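Local atomic coordinates of anaerobically-induced outer membrane porin OprE (Pseudomonas aeruginosa, PDB entry 4FRX), a protein that probably forms a channel across the outer membrane through which small solutes pass into the periplasm. Residues 218-223 and 262-267; 328-333 and 425-430; 354-359 and 389-394. All coordinates share one frame; numbering follows the deposited sequence.

Contact 1 (218-223 and 262-267); sequences DDFYKQ and DGYVSS
Phe-220 turns one face of its ring to the CD2 corner of Tyr-264, with Phe-220 CZ 3.6 Å from Tyr-264 CD2. The ring centroids are 5.3 Å apart and the planes meet at 43°, an oblique pairing in which the two side chains cross at about a right angle. This is the tight half of the contact: Phe-220 is buried, its CE1 also reaches 4.0 Å from Val-265 N, and Ile-179 packs against it as well. With chi1 of -78° its CG stands beside its own backbone N, which sends the ring tip across to Tyr-264. The other half is looser and partly exposed. Of the Asp-219 side chain CB does the touching, 3.9 Å from Tyr-264 CD2, and Asp-219 O lies 3.8 Å from the same carbon, while the carboxylate bonds instead to the backbone N of Lys-253. Val-265 points away, and exposed Asp-262 turns to Arg-190 in a salt bridge. No hydrogen bond joins 218-223 to 262-267. The short helix 257-261 ends in a Schellman motif at Gly-263, and an inverse gamma turn centred on Tyr-264 leads into strand 266-267. A tight hairpin turn thus meets a long folded loop, as among the extracellular loops of OprD-family barrels.

Contact 2 (328-333 and 425-430); sequences DVQIGK and ENRLIV
Glu-425 OE2 is gripped by three N-H donors, one from the loop and two from its own strand. Gln-330 NE2 gives the bond across the contact, 3.0 Å to Glu-425 OE2 and nearly straight at 166°; the oxygen lies in the amide plane of Gln-330, but the donor comes to the anti side of the carboxylate and tilted from its plane. Arg-427, two residues along the strand, holds the same oxygen side-on, with Arg-427 NE 2.9 Å from Glu-425 OE2 in a salt bridge. Its NH2 adds a more bent bond to the syn lone pair, Arg-427 NH2 to Glu-425 OE2 being 3.2 Å. The second carboxylate oxygen is served by a water that donates to Glu-425 OE1 at 2.7 Å and to Gln-330 O at 2.8 Å, bridging strand and loop. Such donors would be expected to favour the charged carboxylate, and Arg-137 adds a weak, long ion pair.

Gln-330 reaches in because its chain is fully extended (chi1 -179°), running past Arg-427 in the opposite direction. Its CG lies over one guanidinium face, Gln-330 CG to Arg-427 NH2 3.5 Å, and the amide and guanidinium planes stand 70° apart. Apolar contact is slight: Ile-331 CD1 touches Glu-425 CB at 4.0 Å.

Within the loop Lys-333 NZ makes a salt bridge to Asp-328 OD2, and Glu-381 and Asp-383 of strand 377-389 accept from the backbone N atoms of residues 330-332. Inward-folded loops and basic wall residues are features of OprD-family channels. Here loop 306-339 lies against the barrel wall, reaching strands 377-389, 399-409 and 423-434, the last flanked by strands 399-409 and 17-28.

Contact 3 (354-359 and 389-394); sequences GVPGLT and VIPDGT
Pro-356 and Pro-391 meet corner to corner, their CG atoms 4.2 Å apart, at the exposed end of a strand pair. The CB of Pro-391 points toward 354-359, whereas that of Pro-356 runs across the line between the segments, and Pro-356 presents its carbonyl as well as its ring. The closer approach is therefore of ring to carbonyl: Pro-391 CG lies 3.6 Å from Pro-356 O, and Pro-391 CB and CD border the same oxygen slightly farther off. Val-389 stands beside this pair, its CB within 4.1 Å of Gly-357 O.

Residues 355-358 form a type II beta turn, closed by a bond from Leu-358 N to Val-355 O. Pro-356 and Gly-357 occupy its two central positions, the classic placing of these residues, and Gly-357 has the positive phi that the third position requires. The turn belongs to the short connection between strands 340-349 and 358-370; by the topology of OprD-family barrels this is the periplasmic rim.

Behind the prolines the backbones join. Val-389 N donates to Gly-357 O at 2.8 Å, a nearly straight bond at 166°. In return Gly-357 CA makes a CA-H...O contact of 3.4 Å with Val-389 O, an approach possible because glycine carries no side chain on the side facing Val-389. The antiparallel ladder of strands 358-370 and 377-389 continues inward from here with Thr-359 bonded to Ala-387. Leu-358 points away from 389-394 and rests on Phe-350, Leu-386 and Tyr-388, while Ile-390, likewise turned away, packs on Phe-395 and Leu-398.

From the N terminus, contact 1 comes first: it closes a loop of 38 residues, bringing the turn after strand 208-217 against the long loop beyond strand 237-250. It is complete before contact 2 opens at 328-333, inside the loop between strands 295-305 and 340-349. Contact 2 then spans 91 residues to the last barrel strand, 423-434, and contact 3, joining the turns before strand 358-370 and after strand 377-389, is nested within it. No two contacts touch; contacts 2 and 3 come nearest, about 8 Å between closest atoms. Contacts 1 and 3 lie on opposite sides of the chain's centre, tying loops at either rim, while contact 2 fastens a loop to the barrel wall.

Contact 1 (218-223 and 262-267)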
ATOM      1  N   ASP A 218      -8.938 -16.270  -2.431  1.00  8.88           N
ATOM      2  CA  ASP A 218      -9.544 -17.593  -2.362  1.00 14.99           C
ATOM      3  C   ASP A 218      -9.164 -18.351  -1.086  1.00 13.65           C
ATOM      4  O   ASP A 218      -7.988 -18.407  -0.713  1.00 14.44           O
ATOM      5  CB  ASP A 218      -9.212 -18.408  -3.609  1.00 18.16           C
ATOM      6  CG  ASP A 218     -10.061 -19.662  -3.717  1.00 34.02           C
ATOM      7  OD1 ASP A 218     -11.282 -19.530  -3.959  1.00 29.85           O
ATOM      8  OD2 ASP A 218      -9.513 -20.773  -3.537  1.00 40.85           O
ATOM      9  N   ASP A 219     -10.192 -18.902  -0.430  1.00 11.03           N
ATOM     10  CA  ASP A 219     -10.101 -19.664   0.825  1.00 15.08           C
ATOM     11  C   ASP A 219      -9.898 -18.816   2.067  1.00 12.81           C
ATOM     12  O   ASP A 219      -9.771 -19.350   3.169  1.00 10.94           O
ATOM     13  CB  ASP A 219      -9.048 -20.769   0.754  1.00 15.19           C
ATOM     14  CG  ASP A 219      -9.546 -21.978  -0.004  1.00 22.82           C
ATOM     15  OD1 ASP A 219     -10.748 -22.290   0.139  1.00 22.91           O
ATOM     16  OD2 ASP A 219      -8.748 -22.601  -0.742  1.00 22.10           O
ATOM     17  N   PHE A 220      -9.892 -17.501   1.885  1.00  7.21           N
ATOM     18  CA  PHE A 220      -9.697 -16.586   2.999  1.00  8.11           C
ATOM     19  C   PHE A 220     -10.832 -15.581   3.134  1.00  9.74           C
ATOM     20  O   PHE A 220     -11.520 -15.576   4.155  1.00 10.90           O
ATOM     21  CB  PHE A 220      -8.353 -15.857   2.908  1.00  7.99           C
ATOM     22  CG  PHE A 220      -7.176 -16.703   3.333  1.00  9.78           C
ATOM     23  CD1 PHE A 220      -6.868 -16.852   4.679  1.00 10.37           C
ATOM     24  CD2 PHE A 220      -6.398 -17.353   2.387  1.00  8.92           C
ATOM     25  CE1 PHE A 220      -5.779 -17.638   5.086  1.00 10.87           C
ATOM     26  CE2 PHE A 220      -5.318 -18.140   2.769  1.00  9.93           C
ATOM     27  CZ  PHE A 220      -4.995 -18.270   4.124  1.00 12.73           C
ATOM     28  N   TYR A 221     -11.038 -14.730   2.127  1.00  6.58           N
ATOM     29  CA  TYR A 221     -12.027 -13.687   2.311  1.00  4.98           C
ATOM     30  C   TYR A 221     -12.615 -13.121   1.036  1.00  4.38           C
ATOM     31  O   TYR A 221     -12.021 -13.222  -0.026  1.00  8.05           O
ATOM     32  CB  TYR A 221     -11.450 -12.544   3.176  1.00  8.81           C
ATOM     33  CG  TYR A 221     -10.397 -11.674   2.502  1.00 10.15           C
ATOM     34  CD1 TYR A 221     -10.767 -10.599   1.697  1.00 11.75           C
ATOM     35  CD2 TYR A 221      -9.030 -11.904   2.706  1.00  7.96           C
ATOM     36  CE1 TYR A 221      -9.803  -9.789   1.082  1.00 18.37           C
ATOM     37  CE2 TYR A 221      -8.063 -11.093   2.089  1.00 11.03           C
ATOM     38  CZ  TYR A 221      -8.455 -10.040   1.286  1.00 13.46           C
ATOM     39  OH  TYR A 221      -7.499  -9.233   0.680  1.00  9.62           O
ATOM     40  N   LYS A 222     -13.802 -12.541   1.174  1.00 10.67           N
ATOM     41  CA  LYS A 222     -14.359 -11.653   0.164  1.00 15.34           C
ATOM     42  C   LYS A 222     -14.550 -10.284   0.797  1.00 14.06           C
ATOM     43  O   LYS A 222     -14.931 -10.170   1.960  1.00 10.82           O
ATOM     44  CB  LYS A 222     -15.678 -12.200  -0.376  1.00 16.68           C
ATOM     45  CG  LYS A 222     -16.634 -12.648   0.691  1.00 23.71           C
ATOM     46  N   GLN A 223     -14.275  -9.240   0.029  1.00  9.21           N
ATOM     47  CA  GLN A 223     -14.271  -7.904   0.567  1.00  4.28           C
ATOM     48  C   GLN A 223     -14.904  -6.959  -0.422  1.00  6.42           C
ATOM     49  O   GLN A 223     -14.530  -6.960  -1.589  1.00  8.43           O
ATOM     50  CB  GLN A 223     -12.838  -7.491   0.846  1.00  3.37           C
ATOM     51  CG  GLN A 223     -12.668  -6.070   1.333  1.00  2.39           C
ATOM     52  CD  GLN A 223     -11.250  -5.837   1.778  1.00 11.88           C
ATOM     53  OE1 GLN A 223     -10.387  -5.459   0.986  1.00 15.42           O
ATOM     54  NE2 GLN A 223     -10.992  -6.096   3.044  1.00  6.98           N
ATOM     55  N   ASP A 262      -7.343 -26.157  10.021  1.00 17.18           N
ATOM     56  CA  ASP A 262      -6.126 -26.428   9.249  1.00 17.85           C
ATOM     57  C   ASP A 262      -5.301 -25.158   9.012  1.00 26.59           C
ATOM     58  O   ASP A 262      -4.284 -25.187   8.331  1.00 20.89           O
ATOM     59  CB  ASP A 262      -6.445 -27.100   7.913  1.00 19.33           C
ATOM     60  CG  ASP A 262      -5.191 -27.591   7.195  1.00 31.25           C
ATOM     61  OD1 ASP A 262      -4.315 -28.195   7.857  1.00 32.93           O
ATOM     62  OD2 ASP A 262      -5.064 -27.349   5.978  1.00 39.59           O
ATOM     63  N   GLY A 263      -5.737 -24.042   9.578  1.00 17.24           N
ATOM     64  CA  GLY A 263      -4.915 -22.854   9.542  1.00 18.83           C
ATOM     65  C   GLY A 263      -5.349 -21.782   8.564  1.00 17.80           C
ATOM     66  O   GLY A 263      -4.630 -20.805   8.379  1.00 14.74           O
ATOM     67  N   TYR A 264      -6.513 -21.938   7.938  1.00 10.92           N
ATOM     68  CA  TYR A 264      -7.030 -20.845   7.105  1.00 12.13           C
ATOM     69  C   TYR A 264      -7.754 -19.826   7.981  1.00 14.55           C
ATOM     70  O   TYR A 264      -8.984 -19.786   8.031  1.00 10.91           O
ATOM     71  CB  TYR A 264      -7.909 -21.357   5.956  1.00 16.47           C
ATOM     72  CG  TYR A 264      -7.081 -22.080   4.916  1.00 15.60           C
ATOM     73  CD1 TYR A 264      -6.662 -23.384   5.131  1.00 20.82           C
ATOM     74  CD2 TYR A 264      -6.672 -21.436   3.748  1.00 14.69           C
ATOM     75  CE1 TYR A 264      -5.879 -24.046   4.210  1.00 29.25           C
ATOM     76  CE2 TYR A 264      -5.887 -22.095   2.806  1.00 22.25           C
ATOM     77  CZ  TYR A 264      -5.500 -23.405   3.049  1.00 27.40           C
ATOM     78  OH  TYR A 264      -4.727 -24.089   2.144  1.00 28.50           O
ATOM     79  N   VAL A 265      -6.963 -19.007   8.668  1.00 11.81           N
ATOM     80  CA  VAL A 265      -7.481 -18.122   9.703  1.00 11.00           C
ATOM     81  C   VAL A 265      -6.933 -16.705   9.597  1.00 12.41           C
ATOM     82  O   VAL A 265      -5.883 -16.462   8.997  1.00 13.22           O
ATOM     83  CB  VAL A 265      -7.145 -18.648  11.113  1.00 14.35           C
ATOM     84  CG1 VAL A 265      -7.904 -19.949  11.424  1.00  8.38           C
ATOM     85  CG2 VAL A 265      -5.625 -18.840  11.271  1.00 17.50           C
ATOM     86  N   SER A 266      -7.656 -15.777  10.214  1.00 10.25           N
ATOM     87  CA  SER A 266      -7.244 -14.386  10.289  1.00  8.80           C
ATOM     88  C   SER A 266      -7.011 -14.046  11.746  1.00  7.92           C
ATOM     89  O   SER A 266      -7.704 -14.559  12.631  1.00  6.40           O
ATOM     90  CB  SER A 266      -8.373 -13.494   9.766  1.00 14.67           C
ATOM     91  OG  SER A 266      -8.184 -12.144  10.163  1.00 11.90           O
ATOM     92  N   SER A 267      -6.061 -13.158  12.004  1.00  8.32           N
ATOM     93  CA  SER A 267      -5.961 -12.545  13.322  1.00  8.30           C
ATOM     94  C   SER A 267      -7.240 -11.761  13.648  1.00  9.30           C
ATOM     95  O   SER A 267      -7.902 -11.220  12.766  1.00  7.34           O
ATOM     96  CB  SER A 267      -4.751 -11.601  13.387  1.00  9.89           C
ATOM     97  OG  SER A 267      -3.538 -12.327  13.278  1.00 21.79           O
TER

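Contact 2 (328-333 and 425-430)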
ATOM      1  N   ASP A 328      -3.495   3.747   7.877  1.00 10.98           N
ATOM      2  CA  ASP A 328      -2.282   3.037   7.474  1.00 10.13           C
ATOM      3  C   ASP A 328      -1.168   4.068   7.434  1.00  9.94           C
ATOM      4  O   ASP A 328      -1.085   4.855   6.502  1.00 13.18           O
ATOM      5  CB  ASP A 328      -2.441   2.343   6.116  1.00 14.69           C
ATOM      6  CG  ASP A 328      -1.228   1.470   5.749  1.00 23.69           C
ATOM      7  OD1 ASP A 328      -0.091   1.981   5.711  1.00 22.13           O
ATOM      8  OD2 ASP A 328      -1.414   0.264   5.485  1.00 22.05           O
ATOM      9  N   VAL A 329      -0.318   4.046   8.456  1.00 11.12           N
ATOM     10  CA  VAL A 329       0.692   5.080   8.665  1.00  9.31           C
ATOM     11  C   VAL A 329       2.086   4.448   8.744  1.00 18.62           C
ATOM     12  O   VAL A 329       2.289   3.339   8.258  1.00 14.13           O
ATOM     13  CB  VAL A 329       0.366   5.951   9.905  1.00  8.61           C
ATOM     14  CG1 VAL A 329      -0.909   6.761   9.650  1.00  9.71           C
ATOM     15  CG2 VAL A 329       0.156   5.078  11.141  1.00 12.15           C
ATOM     16  N   GLN A 330       3.051   5.151   9.326  1.00 12.58           N
ATOM     17  CA  GLN A 330       4.442   4.742   9.149  1.00 14.20           C
ATOM     18  C   GLN A 330       4.752   3.434   9.859  1.00 10.66           C
ATOM     19  O   GLN A 330       5.448   2.574   9.319  1.00 15.19           O
ATOM     20  CB  GLN A 330       5.412   5.856   9.586  1.00 12.85           C
ATOM     21  CG  GLN A 330       6.870   5.490   9.388  1.00  9.98           C
ATOM     22  CD  GLN A 330       7.823   6.609   9.769  1.00 16.00           C
ATOM     23  OE1 GLN A 330       7.432   7.776   9.839  1.00 13.61           O
ATOM     24  NE2 GLN A 330       9.091   6.253  10.015  1.00 14.59           N
ATOM     25  N   ILE A 331       4.235   3.278  11.071  1.00  8.21           N
ATOM     26  CA  ILE A 331       4.486   2.053  11.824  1.00  9.14           C
ATOM     27  C   ILE A 331       3.220   1.209  11.898  1.00 18.48           C
ATOM     28  O   ILE A 331       3.193   0.089  11.383  1.00 19.42           O
ATOM     29  CB  ILE A 331       5.030   2.340  13.236  1.00 11.75           C
ATOM     30  CG1 ILE A 331       6.408   3.012  13.146  1.00 13.27           C
ATOM     31  CG2 ILE A 331       5.098   1.054  14.064  1.00 13.20           C
ATOM     32  CD1 ILE A 331       7.002   3.409  14.517  1.00  8.24           C
ATOM     33  N   GLY A 332       2.171   1.754  12.509  1.00 16.23           N
ATOM     34  CA  GLY A 332       0.954   0.986  12.745  1.00 17.17           C
ATOM     35  C   GLY A 332      -0.051   1.096  11.613  1.00 13.03           C
ATOM     36  O   GLY A 332       0.139   1.886  10.681  1.00 11.99           O
ATOM     37  N   LYS A 333      -1.117   0.298  11.682  1.00  9.80           N
ATOM     38  CA  LYS A 333      -2.213   0.418  10.726  1.00  7.30           C
ATOM     39  C   LYS A 333      -3.570   0.568  11.418  1.00 10.37           C
ATOM     40  O   LYS A 333      -4.586   0.776  10.754  1.00  9.42           O
ATOM     41  CB  LYS A 333      -2.242  -0.775   9.758  1.00 13.06           C
ATOM     42  CG  LYS A 333      -0.961  -0.946   8.941  1.00 10.91           C
ATOM     43  CD  LYS A 333      -1.075  -2.121   7.970  1.00 19.52           C
ATOM     44  CE  LYS A 333       0.271  -2.422   7.285  1.00 25.49           C
ATOM     45  NZ  LYS A 333       0.780  -1.254   6.506  1.00 21.95           N
ATOM     46  N   GLU A 425      10.932   5.118  14.943  1.00 13.52           N
ATOM     47  CA  GLU A 425      11.516   4.817  13.645  1.00 13.39           C
ATOM     48  C   GLU A 425      11.864   6.099  12.907  1.00  9.22           C
ATOM     49  O   GLU A 425      11.089   7.061  12.904  1.00 10.55           O
ATOM     50  CB  GLU A 425      10.535   3.960  12.830  1.00 15.04           C
ATOM     51  CG  GLU A 425      11.028   3.502  11.477  1.00 15.84           C
ATOM     52  CD  GLU A 425       9.951   2.766  10.691  1.00 20.43           C
ATOM     53  OE1 GLU A 425       9.602   1.628  11.072  1.00 20.53           O
ATOM     54  OE2 GLU A 425       9.445   3.327   9.698  1.00 19.84           O
ATOM     55  N   ASN A 426      13.047   6.119  12.297  1.00 13.21           N
ATOM     56  CA  ASN A 426      13.435   7.194  11.399  1.00 14.38           C
ATOM     57  C   ASN A 426      13.721   6.624  10.033  1.00 14.92           C
ATOM     58  O   ASN A 426      14.376   5.585   9.923  1.00 16.50           O
ATOM     59  CB  ASN A 426      14.690   7.918  11.897  1.00 13.03           C
ATOM     60  CG  ASN A 426      14.412   8.793  13.103  1.00 18.94           C
ATOM     61  OD1 ASN A 426      13.761   9.833  12.989  1.00 13.87           O
ATOM     62  ND2 ASN A 426      14.894   8.369  14.271  1.00 18.91           N
ATOM     63  N   ARG A 427      13.224   7.300   9.001  1.00 15.14           N
ATOM     64  CA  ARG A 427      13.663   7.031   7.641  1.00  9.91           C
ATOM     65  C   ARG A 427      14.289   8.283   7.038  1.00  9.12           C
ATOM     66  O   ARG A 427      13.818   9.405   7.241  1.00 12.28           O
ATOM     67  CB  ARG A 427      12.511   6.565   6.761  1.00  8.75           C
ATOM     68  CG  ARG A 427      11.785   5.356   7.278  1.00 12.06           C
ATOM     69  CD  ARG A 427      10.667   4.976   6.316  1.00 11.94           C
ATOM     70  NE  ARG A 427       9.672   4.127   6.958  1.00 17.47           N
ATOM     71  CZ  ARG A 427       8.537   3.751   6.380  1.00 17.36           C
ATOM     72  NH1 ARG A 427       8.259   4.151   5.149  1.00 17.44           N
ATOM     73  NH2 ARG A 427       7.679   2.984   7.037  1.00 15.00           N
ATOM     74  N   LEU A 428      15.371   8.075   6.298  1.00 10.13           N
ATOM     75  CA  LEU A 428      15.976   9.133   5.513  1.00 13.64           C
ATOM     76  C   LEU A 428      16.047   8.634   4.087  1.00 14.16           C
ATOM     77  O   LEU A 428      16.633   7.577   3.820  1.00 14.29           O
ATOM     78  CB  LEU A 428      17.378   9.444   6.039  1.00 16.83           C
ATOM     79  CG  LEU A 428      17.359  10.004   7.462  1.00 18.56           C
ATOM     80  CD1 LEU A 428      18.768  10.187   8.014  1.00 22.33           C
ATOM     81  CD2 LEU A 428      16.603  11.331   7.480  1.00 23.97           C
ATOM     82  N   ILE A 429      15.431   9.379   3.175  1.00 14.26           N
ATOM     83  CA  ILE A 429      15.351   8.947   1.795  1.00 10.84           C
ATOM     84  C   ILE A 429      15.807  10.053   0.852  1.00 17.83           C
ATOM     85  O   ILE A 429      15.287  11.172   0.888  1.00 16.89           O
ATOM     86  CB  ILE A 429      13.908   8.496   1.388  1.00 14.67           C
ATOM     87  CG1 ILE A 429      13.300   7.535   2.418  1.00 14.95           C
ATOM     88  CG2 ILE A 429      13.919   7.867  -0.007  1.00 13.33           C
ATOM     89  CD1 ILE A 429      12.237   8.170   3.306  1.00 18.44           C
ATOM     90  N   VAL A 430      16.784   9.730   0.010  1.00 17.25           N
ATOM     91  CA  VAL A 430      17.187  10.631  -1.069  1.00 14.31           C
ATOM     92  C   VAL A 430      16.816   9.948  -2.372  1.00 15.72           C
ATOM     93  O   VAL A 430      17.137   8.778  -2.581  1.00 15.81           O
ATOM     94  CB  VAL A 430      18.692  10.923  -1.016  1.00 20.35           C
ATOM     95  CG1 VAL A 430      19.118  11.860  -2.161  1.00 13.19           C
ATOM     96  CG2 VAL A 430      19.046  11.508   0.341  1.00 19.34           C
TER
HETATM   97  O   HOH W   1       7.535   0.694   9.646  1.00 27.03           O

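Contact 3 (354-359 and 389-394)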
ATOM      1  N   GLY A 354       7.618  31.125  -0.313  1.00 26.18           N
ATOM      2  CA  GLY A 354       8.853  31.388  -1.036  1.00 28.44           C
ATOM      3  C   GLY A 354       9.863  30.257  -1.104  1.00 29.49           C
ATOM      4  O   GLY A 354      10.955  30.431  -1.649  1.00 27.89           O
ATOM      5  N   VAL A 355       9.516  29.098  -0.550  1.00 27.24           N
ATOM      6  CA  VAL A 355      10.411  27.940  -0.581  1.00 25.39           C
ATOM      7  C   VAL A 355       9.750  26.759  -1.293  1.00 27.01           C
ATOM      8  O   VAL A 355       9.429  25.754  -0.656  1.00 21.28           O
ATOM      9  CB  VAL A 355      10.816  27.505   0.843  1.00 27.46           C
ATOM     10  CG1 VAL A 355      12.084  26.639   0.814  1.00 27.92           C
ATOM     11  CG2 VAL A 355      11.030  28.719   1.723  1.00 30.00           C
ATOM     12  N   PRO A 356       9.549  26.872  -2.617  1.00 23.20           N
ATOM     13  CA  PRO A 356       8.848  25.811  -3.344  1.00 24.19           C
ATOM     14  C   PRO A 356       9.624  24.502  -3.261  1.00 18.95           C
ATOM     15  O   PRO A 356      10.856  24.504  -3.307  1.00 19.66           O
ATOM     16  CB  PRO A 356       8.809  26.337  -4.780  1.00 26.74           C
ATOM     17  CG  PRO A 356       9.992  27.224  -4.880  1.00 26.97           C
ATOM     18  CD  PRO A 356      10.111  27.881  -3.534  1.00 28.79           C
ATOM     19  N   GLY A 357       8.905  23.401  -3.091  1.00 19.68           N
ATOM     20  CA  GLY A 357       9.535  22.100  -2.971  1.00 21.83           C
ATOM     21  C   GLY A 357       9.715  21.617  -1.543  1.00 18.82           C
ATOM     22  O   GLY A 357      10.026  20.444  -1.333  1.00 21.39           O
ATOM     23  N   LEU A 358       9.551  22.514  -0.568  1.00 13.48           N
ATOM     24  CA  LEU A 358       9.635  22.134   0.849  1.00 19.57           C
ATOM     25  C   LEU A 358       8.237  21.957   1.445  1.00 16.93           C
ATOM     26  O   LEU A 358       7.390  22.844   1.336  1.00 18.11           O
ATOM     27  CB  LEU A 358      10.450  23.157   1.672  1.00 14.24           C
ATOM     28  CG  LEU A 358      10.617  22.874   3.178  1.00 16.16           C
ATOM     29  CD1 LEU A 358      11.570  21.714   3.454  1.00 15.94           C
ATOM     30  CD2 LEU A 358      11.064  24.106   3.966  1.00 15.29           C
ATOM     31  N   THR A 359       7.989  20.802   2.061  1.00 14.59           N
ATOM     32  CA  THR A 359       6.698  20.547   2.702  1.00 10.11           C
ATOM     33  C   THR A 359       6.875  19.885   4.072  1.00 11.30           C
ATOM     34  O   THR A 359       7.844  19.164   4.312  1.00 14.72           O
ATOM     35  CB  THR A 359       5.798  19.625   1.837  1.00 21.78           C
ATOM     36  OG1 THR A 359       6.476  18.388   1.599  1.00 17.02           O
ATOM     37  CG2 THR A 359       5.445  20.268   0.499  1.00 16.62           C
ATOM     38  N   VAL A 389      12.120  18.833  -2.231  1.00 17.51           N
ATOM     39  CA  VAL A 389      12.468  18.500  -3.604  1.00 18.42           C
ATOM     40  C   VAL A 389      12.998  19.752  -4.303  1.00 22.11           C
ATOM     41  O   VAL A 389      12.292  20.763  -4.401  1.00 22.46           O
ATOM     42  CB  VAL A 389      11.267  17.929  -4.367  1.00 19.78           C
ATOM     43  CG1 VAL A 389      11.611  17.730  -5.853  1.00 23.05           C
ATOM     44  CG2 VAL A 389      10.822  16.626  -3.739  1.00 25.09           C
ATOM     45  N   ILE A 390      14.248  19.685  -4.763  1.00 29.80           N
ATOM     46  CA  ILE A 390      14.881  20.819  -5.442  1.00 25.79           C
ATOM     47  C   ILE A 390      14.089  21.171  -6.697  1.00 18.99           C
ATOM     48  O   ILE A 390      13.971  20.358  -7.609  1.00 25.19           O
ATOM     49  CB  ILE A 390      16.365  20.538  -5.775  1.00 26.95           C
ATOM     50  CG1 ILE A 390      17.138  20.239  -4.495  1.00 26.46           C
ATOM     51  CG2 ILE A 390      17.010  21.723  -6.505  1.00 26.20           C
ATOM     52  CD1 ILE A 390      18.594  19.897  -4.723  1.00 30.68           C
ATOM     53  N   PRO A 391      13.527  22.389  -6.728  1.00 20.08           N
ATOM     54  CA  PRO A 391      12.577  22.856  -7.741  1.00 21.47           C
ATOM     55  C   PRO A 391      13.200  23.235  -9.085  1.00 32.90           C
ATOM     56  O   PRO A 391      12.523  23.139 -10.106  1.00 36.46           O
ATOM     57  CB  PRO A 391      11.952  24.087  -7.078  1.00 17.13           C
ATOM     58  CG  PRO A 391      12.998  24.596  -6.184  1.00 20.44           C
ATOM     59  CD  PRO A 391      13.739  23.396  -5.673  1.00 27.25           C
ATOM     60  N   ASP A 392      14.461  23.651  -9.096  1.00 39.06           N
ATOM     61  CA  ASP A 392      15.070  24.111 -10.338  1.00 45.95           C
ATOM     62  C   ASP A 392      16.571  23.860 -10.387  1.00 43.95           C
ATOM     63  O   ASP A 392      17.142  23.237  -9.492  1.00 41.61           O
ATOM     64  CB  ASP A 392      14.784  25.602 -10.543  1.00 51.68           C
ATOM     65  CG  ASP A 392      15.335  26.460  -9.418  1.00 58.35           C
ATOM     66  OD1 ASP A 392      14.688  26.532  -8.353  1.00 64.71           O
ATOM     67  OD2 ASP A 392      16.414  27.063  -9.596  1.00 60.00           O
ATOM     68  N   GLY A 393      17.209  24.355 -11.440  1.00 43.69           N
ATOM     69  CA  GLY A 393      18.643  24.209 -11.582  1.00 43.65           C
ATOM     70  C   GLY A 393      19.052  22.809 -11.999  1.00 41.25           C
ATOM     71  O   GLY A 393      18.227  22.016 -12.453  1.00 39.85           O
ATOM     72  N   THR A 394      20.333  22.503 -11.823  1.00 40.54           N
ATOM     73  CA  THR A 394      20.901  21.248 -12.310  1.00 44.67           C
ATOM     74  C   THR A 394      20.450  20.034 -11.501  1.00 41.34           C
ATOM     75  O   THR A 394      20.368  18.927 -12.034  1.00 35.37           O
ATOM     76  CB  THR A 394      22.437  21.299 -12.338  1.00 50.50           C
ATOM     77  OG1 THR A 394      22.943  21.376 -11.000  1.00 59.30           O
ATOM     78  CG2 THR A 394      22.909  22.512 -13.121  1.00 53.48           C
TER